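Local coordinates for molybdate binding protein II (Clostridium pasteurianum, PDB 1GUT), which binds molybdate as a small hexameric molbindin, with one mole of molybdenum bound per mole of protein, at residues 14-17 against 22-25; 16-21 against 42-47; 24-27 against 33-36. All blocks are in the same frame, centred on the assembly; numbering follows the deposited sequence.

Interaction 1: residues 14-17 against 22-25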
# COMPACT_ATOMS: atom_id res chain seq x y z
N VAL A 14 -21.93 -8.29 2.36
CA VAL A 14 -23.20 -7.61 2.17
C VAL A 14 -23.28 -6.86 0.85
O VAL A 14 -24.34 -6.35 0.46
CB VAL A 14 -23.58 -6.67 3.34
CG1 VAL A 14 -23.82 -7.47 4.61
CG2 VAL A 14 -22.51 -5.58 3.59
N GLY A 15 -22.16 -6.78 0.14
CA GLY A 15 -22.13 -6.12 -1.15
C GLY A 15 -21.02 -6.68 -2.02
O GLY A 15 -19.94 -6.98 -1.54
N LEU A 16 -21.29 -6.79 -3.31
CA LEU A 16 -20.32 -7.27 -4.28
C LEU A 16 -20.60 -6.61 -5.61
O LEU A 16 -21.72 -6.70 -6.11
CB LEU A 16 -20.38 -8.80 -4.42
CG LEU A 16 -19.45 -9.47 -5.43
CD1 LEU A 16 -17.99 -9.21 -5.09
CD2 LEU A 16 -19.74 -10.96 -5.42
N LYS A 17 -19.61 -5.91 -6.16
CA LYS A 17 -19.76 -5.25 -7.46
C LYS A 17 -18.56 -5.64 -8.28
O LYS A 17 -17.43 -5.35 -7.90
CB LYS A 17 -19.86 -3.73 -7.27
CG LYS A 17 -20.02 -2.95 -8.58
CD LYS A 17 -20.42 -1.49 -8.33
CE LYS A 17 -19.34 -0.70 -7.57
NZ LYS A 17 -19.70 0.76 -7.37
N THR A 22 -11.13 -5.61 -11.45
CA THR A 22 -11.24 -5.70 -10.01
C THR A 22 -12.69 -5.89 -9.61
O THR A 22 -13.59 -5.92 -10.45
CB THR A 22 -10.74 -4.41 -9.33
OG1 THR A 22 -11.53 -3.30 -9.79
CG2 THR A 22 -9.31 -4.08 -9.76
N ALA A 23 -12.88 -6.07 -8.31
CA ALA A 23 -14.21 -6.22 -7.73
C ALA A 23 -14.19 -5.61 -6.36
O ALA A 23 -13.19 -5.67 -5.66
CB ALA A 23 -14.59 -7.71 -7.62
N GLU A 24 -15.32 -5.03 -6.00
CA GLU A 24 -15.50 -4.39 -4.71
C GLU A 24 -16.35 -5.30 -3.84
O GLU A 24 -17.45 -5.68 -4.21
CB GLU A 24 -16.19 -3.03 -4.88
CG GLU A 24 -16.33 -2.28 -3.55
CD GLU A 24 -17.14 -1.01 -3.70
OE1 GLU A 24 -16.93 -0.30 -4.68
OE2 GLU A 24 -17.99 -0.72 -2.84
N VAL A 25 -15.81 -5.68 -2.70
CA VAL A 25 -16.47 -6.55 -1.75
C VAL A 25 -16.71 -5.76 -0.46
O VAL A 25 -15.77 -5.16 0.08
CB VAL A 25 -15.53 -7.76 -1.41
CG1 VAL A 25 -16.25 -8.80 -0.50
CG2 VAL A 25 -15.03 -8.43 -2.69
O HOH W 1 -17.20 1.82 -6.22
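Lys17 and Glu24 form an antiparallel hydrogen-bonded pair, Lys17 N giving its hydrogen to Glu24 O at 2.9 Å and Glu24 N returning one to Lys17 O at 2.9 Å, while the next pair, Leu16 with Val25, is non-hydrogen-bonded. Beside these bonds an alpha hydrogen also approaches a carbonyl, with Leu16 CA 3.3 Å from Glu24 O. Leu16 and Val25 stand side by side on one face of the sheet, where Leu16 CD1 rests against Val25 CG2 at 3.9 Å. The two strands, 8-18 and 22-29, make a beta hairpin of the Mop (TOBE) domain, and just before this pairing Val14 and Gly15 both lie opposite Val26 in a classic beta bulge. The opposite face carries Lys17 and Glu24. The lysine chain runs extended until it bends at chi3 (64°), which swings CE and NZ toward the carboxylate. NZ still stops 4.0 Å from Glu24 OE1, too far for a salt bridge, and one water closes the gap, accepting from Lys17 NZ at 2.9 Å and donating to Glu24 OE1 at 2.6 Å. Asp42 of a second subunit makes a long, weak ion pair with Lys17 and lies near the like-charged Glu24.

Interaction 2: residues 16-21 against 42-47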
# COMPACT_ATOMS: atom_id res chain seq x y z
N LEU A 16 -21.29 -6.79 -3.31
CA LEU A 16 -20.32 -7.27 -4.28
C LEU A 16 -20.60 -6.61 -5.61
O LEU A 16 -21.72 -6.70 -6.11
CB LEU A 16 -20.38 -8.80 -4.42
CG LEU A 16 -19.45 -9.47 -5.43
CD1 LEU A 16 -17.99 -9.21 -5.09
CD2 LEU A 16 -19.74 -10.96 -5.42
N LYS A 17 -19.61 -5.91 -6.16
CA LYS A 17 -19.76 -5.25 -7.46
C LYS A 17 -18.56 -5.64 -8.28
O LYS A 17 -17.43 -5.35 -7.90
CB LYS A 17 -19.86 -3.73 -7.27
CG LYS A 17 -20.02 -2.95 -8.58
CD LYS A 17 -20.42 -1.49 -8.33
CE LYS A 17 -19.34 -0.70 -7.57
NZ LYS A 17 -19.70 0.76 -7.37
N LYS A 18 -18.78 -6.30 -9.40
CA LYS A 18 -17.71 -6.77 -10.24
C LYS A 18 -17.40 -5.82 -11.36
O LYS A 18 -18.28 -5.29 -12.02
CB LYS A 18 -18.12 -8.11 -10.87
CG LYS A 18 -18.27 -9.22 -9.87
CD LYS A 18 -18.74 -10.54 -10.48
CE LYS A 18 -18.90 -11.61 -9.39
NZ LYS A 18 -19.29 -12.95 -9.93
N GLY A 19 -16.12 -5.59 -11.55
CA GLY A 19 -15.65 -4.78 -12.66
C GLY A 19 -15.00 -5.71 -13.67
O GLY A 19 -15.27 -6.90 -13.71
N VAL A 20 -14.13 -5.17 -14.51
CA VAL A 20 -13.45 -6.00 -15.50
C VAL A 20 -12.14 -6.57 -14.98
O VAL A 20 -11.80 -7.73 -15.24
CB VAL A 20 -13.25 -5.21 -16.82
CG1 VAL A 20 -12.24 -5.87 -17.71
CG2 VAL A 20 -14.59 -5.12 -17.51
N VAL A 21 -11.46 -5.78 -14.15
CA VAL A 21 -10.19 -6.19 -13.61
C VAL A 21 -10.30 -6.40 -12.11
O VAL A 21 -9.67 -7.29 -11.57
CB VAL A 21 -9.10 -5.09 -13.93
CG1 VAL A 21 -7.80 -5.33 -13.18
CG2 VAL A 21 -8.88 -4.95 -15.44
N ASP A 42 -10.30 -12.02 -10.66
CA ASP A 42 -9.86 -13.41 -10.65
C ASP A 42 -10.01 -14.02 -9.26
O ASP A 42 -10.40 -15.17 -9.12
CB ASP A 42 -8.39 -13.50 -11.07
CG ASP A 42 -8.15 -13.19 -12.53
OD1 ASP A 42 -9.09 -13.31 -13.34
OD2 ASP A 42 -7.03 -12.82 -12.96
N SER A 43 -9.70 -13.25 -8.22
CA SER A 43 -9.79 -13.78 -6.87
C SER A 43 -11.22 -14.00 -6.44
O SER A 43 -11.50 -14.89 -5.65
CB SER A 43 -9.10 -12.85 -5.86
OG SER A 43 -7.72 -12.81 -6.11
N VAL A 44 -12.11 -13.13 -6.88
CA VAL A 44 -13.50 -13.31 -6.52
C VAL A 44 -13.96 -14.66 -7.01
O VAL A 44 -14.60 -15.41 -6.28
CB VAL A 44 -14.38 -12.20 -7.11
CG1 VAL A 44 -15.86 -12.61 -7.14
CG2 VAL A 44 -14.17 -10.94 -6.32
N GLU A 45 -13.56 -14.97 -8.24
CA GLU A 45 -13.91 -16.22 -8.88
C GLU A 45 -13.24 -17.42 -8.23
O GLU A 45 -13.89 -18.41 -7.90
CB GLU A 45 -13.56 -16.14 -10.38
CG GLU A 45 -14.23 -14.96 -11.07
CD GLU A 45 -13.84 -14.83 -12.54
OE1 GLU A 45 -12.80 -15.41 -12.93
OE2 GLU A 45 -14.56 -14.15 -13.29
N GLU A 46 -11.93 -17.31 -8.03
CA GLU A 46 -11.17 -18.40 -7.44
C GLU A 46 -11.57 -18.70 -6.00
O GLU A 46 -11.66 -19.87 -5.61
CB GLU A 46 -9.67 -18.10 -7.55
CG GLU A 46 -9.23 -17.93 -9.00
CD GLU A 46 -7.72 -17.99 -9.17
OE1 GLU A 46 -7.02 -18.12 -8.14
OE2 GLU A 46 -7.25 -17.90 -10.34
N LEU A 47 -11.82 -17.66 -5.22
CA LEU A 47 -12.23 -17.83 -3.83
C LEU A 47 -13.73 -18.06 -3.70
O LEU A 47 -14.21 -18.38 -2.63
CB LEU A 47 -11.83 -16.63 -2.95
CG LEU A 47 -10.35 -16.29 -2.77
CD1 LEU A 47 -10.19 -15.10 -1.83
CD2 LEU A 47 -9.53 -17.47 -2.28
O HOH W 2 -17.12 -13.33 -12.52
O HOH W 3 -8.96 -9.96 -12.54
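Val44, on the helix 41-47, meets the end of strand 8-18 with both of its methyl groups, one for each of two strand residues. Its CG1 lies anti to the backbone N (chi1 161°) and touches the aliphatic part of Lys18, CE to CG1 at 3.9 Å; CG2 reaches more loosely to Leu16 CD1, at 4.4 Å. Lys18 runs past the valine at a slant. With its CG anti to the carbonyl carbon (chi1 -66°) and every later torsion extended, the chain reaches out straight, so that only CE comes against Val44 and NZ is set beside it. There a water spans the charges, accepting a weak bond from Lys18 NZ and donating to Glu45 OE2 at 2.8 Å, while NZ and OE2 themselves remain 5.9 Å apart. Where the hairpin turn meets the first residue of 42-47, a second water joins the backbones, donating to Val21 O at 2.9 Å and accepting from Asp42 N at 3.1 Å. Here a small helix of the Mop domain packs beside the end of strand 8-18, just before the hairpin turn, and Ala23 of the adjoining strand 22-29 also touches Val44. No direct hydrogen bond crosses between 16-21 and 42-47: van der Waals packing and water bridges join them, and the attraction between Lys18 and Glu45 is probably weak, since their charged atoms stay apart and both residues are exposed.

Interaction 3: residues 24-27 against 33-36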
# COMPACT_ATOMS: atom_id res chain seq x y z
N GLU A 24 -15.32 -5.03 -6.00
CA GLU A 24 -15.50 -4.39 -4.71
C GLU A 24 -16.35 -5.30 -3.84
O GLU A 24 -17.45 -5.68 -4.21
CB GLU A 24 -16.19 -3.03 -4.88
CG GLU A 24 -16.33 -2.28 -3.55
CD GLU A 24 -17.14 -1.01 -3.70
OE1 GLU A 24 -16.93 -0.30 -4.68
OE2 GLU A 24 -17.99 -0.72 -2.84
N VAL A 25 -15.81 -5.68 -2.70
CA VAL A 25 -16.47 -6.55 -1.75
C VAL A 25 -16.71 -5.76 -0.46
O VAL A 25 -15.77 -5.16 0.08
CB VAL A 25 -15.53 -7.76 -1.41
CG1 VAL A 25 -16.25 -8.80 -0.50
CG2 VAL A 25 -15.03 -8.43 -2.69
N VAL A 26 -17.94 -5.77 0.05
CA VAL A 26 -18.26 -5.07 1.31
C VAL A 26 -18.66 -6.12 2.33
O VAL A 26 -19.53 -6.95 2.07
CB VAL A 26 -19.39 -4.03 1.12
CG1 VAL A 26 -19.65 -3.26 2.38
CG2 VAL A 26 -19.02 -3.06 -0.02
N LEU A 27 -17.99 -6.09 3.48
CA LEU A 27 -18.24 -7.03 4.55
C LEU A 27 -18.78 -6.32 5.77
O LEU A 27 -18.28 -5.26 6.15
CB LEU A 27 -16.93 -7.68 5.01
CG LEU A 27 -16.00 -8.45 4.10
CD1 LEU A 27 -14.89 -9.05 4.97
CD2 LEU A 27 -16.79 -9.54 3.42
N ASN A 33 -20.40 -2.75 11.61
CA ASN A 33 -19.53 -1.81 10.84
C ASN A 33 -19.10 -2.44 9.51
O ASN A 33 -19.00 -3.65 9.43
CB ASN A 33 -18.29 -1.53 11.67
CG ASN A 33 -17.50 -0.31 11.21
OD1 ASN A 33 -17.52 0.08 10.04
ND2 ASN A 33 -16.79 0.32 12.17
N LYS A 34 -18.82 -1.63 8.50
CA LYS A 34 -18.47 -2.21 7.20
C LYS A 34 -17.04 -2.06 6.81
O LYS A 34 -16.41 -1.04 7.09
CB LYS A 34 -19.32 -1.60 6.08
CG LYS A 34 -20.77 -1.67 6.36
CD LYS A 34 -21.63 -1.18 5.23
CE LYS A 34 -23.07 -1.43 5.63
NZ LYS A 34 -23.18 -2.69 6.45
N ILE A 35 -16.53 -3.09 6.16
CA ILE A 35 -15.17 -3.08 5.62
C ILE A 35 -15.31 -3.27 4.13
O ILE A 35 -15.99 -4.18 3.67
CB ILE A 35 -14.30 -4.22 6.20
CG1 ILE A 35 -14.00 -3.98 7.68
CG2 ILE A 35 -13.01 -4.38 5.33
CD1 ILE A 35 -13.03 -2.86 7.93
N THR A 36 -14.67 -2.40 3.35
CA THR A 36 -14.70 -2.44 1.90
C THR A 36 -13.33 -2.84 1.38
O THR A 36 -12.29 -2.32 1.81
CB THR A 36 -15.08 -1.06 1.36
OG1 THR A 36 -16.37 -0.71 1.86
CG2 THR A 36 -15.23 -1.07 -0.17
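Val26 has CG1 anti to its backbone N (chi1 -176°), and Thr36 sets CG2 likewise, its OG1 then falling anti to the carbonyl carbon (chi1 -60°). Both side chains stand on one face of the sheet, side by side, and these rotations bring Val26 CG2 within 4.0 Å of Thr36 OG1. The threonine methyl reaches across to Glu24 on the adjoining strand, lying 3.8 Å from its CG and also close to OE2, so the glutamate chain slants past a methyl group here instead of meeting the hydroxyl. On its other side Val26 uses CG1, which packs at 4.0 Å on Lys34 CD, part of the aliphatic run that leads to the lysine's ammonium group. Behind these contacts the strands pair in antiparallel fashion. Leu27 N donates to Ile35 O at 2.8 Å and Ile35 N to Leu27 O at 2.8 Å. The non-hydrogen-bonded pair Val26 and Thr36 is accompanied by CA-H...O contacts, including Thr36 CA to Val25 O at 3.4 Å. Leu27 and Ile35 point to the opposite face from Val26 and Thr36. This is the second hairpin of the Mop domain, strands 22-29 and 34-40. Strand 8-18 flanks 22-29 on its other edge, Ala57 of strand 54-58 touches both Leu27 and Ile35 on the face that carries them, and at the far edge Asn7 of a fifth subunit accepts a hydrogen bond from Thr36 N.

In the fold
Interactions 1 and 3 are neighbouring strand pairings in the antiparallel sheet, where the strands concerned lie in the order 34-40, 22-29, 8-18; interaction 2 sets helix 41-47 against strand 8-18. Interactions 1 and 3 have centres about 8 Å apart and share Glu24 and Val25, since strand 22-29 is the middle strand, pairing with one neighbour in each. Interaction 2 lies about 8 Å from interaction 1 but about 14 Å from interaction 3, centre to centre. Along the chain, interaction 3 is nested within the loop that interaction 2 closes, and strand 34-40 leads straight into helix 41-47. Two consecutive hairpins and the following helix are thus joined within the Mop domain, whose surfaces meet other subunits.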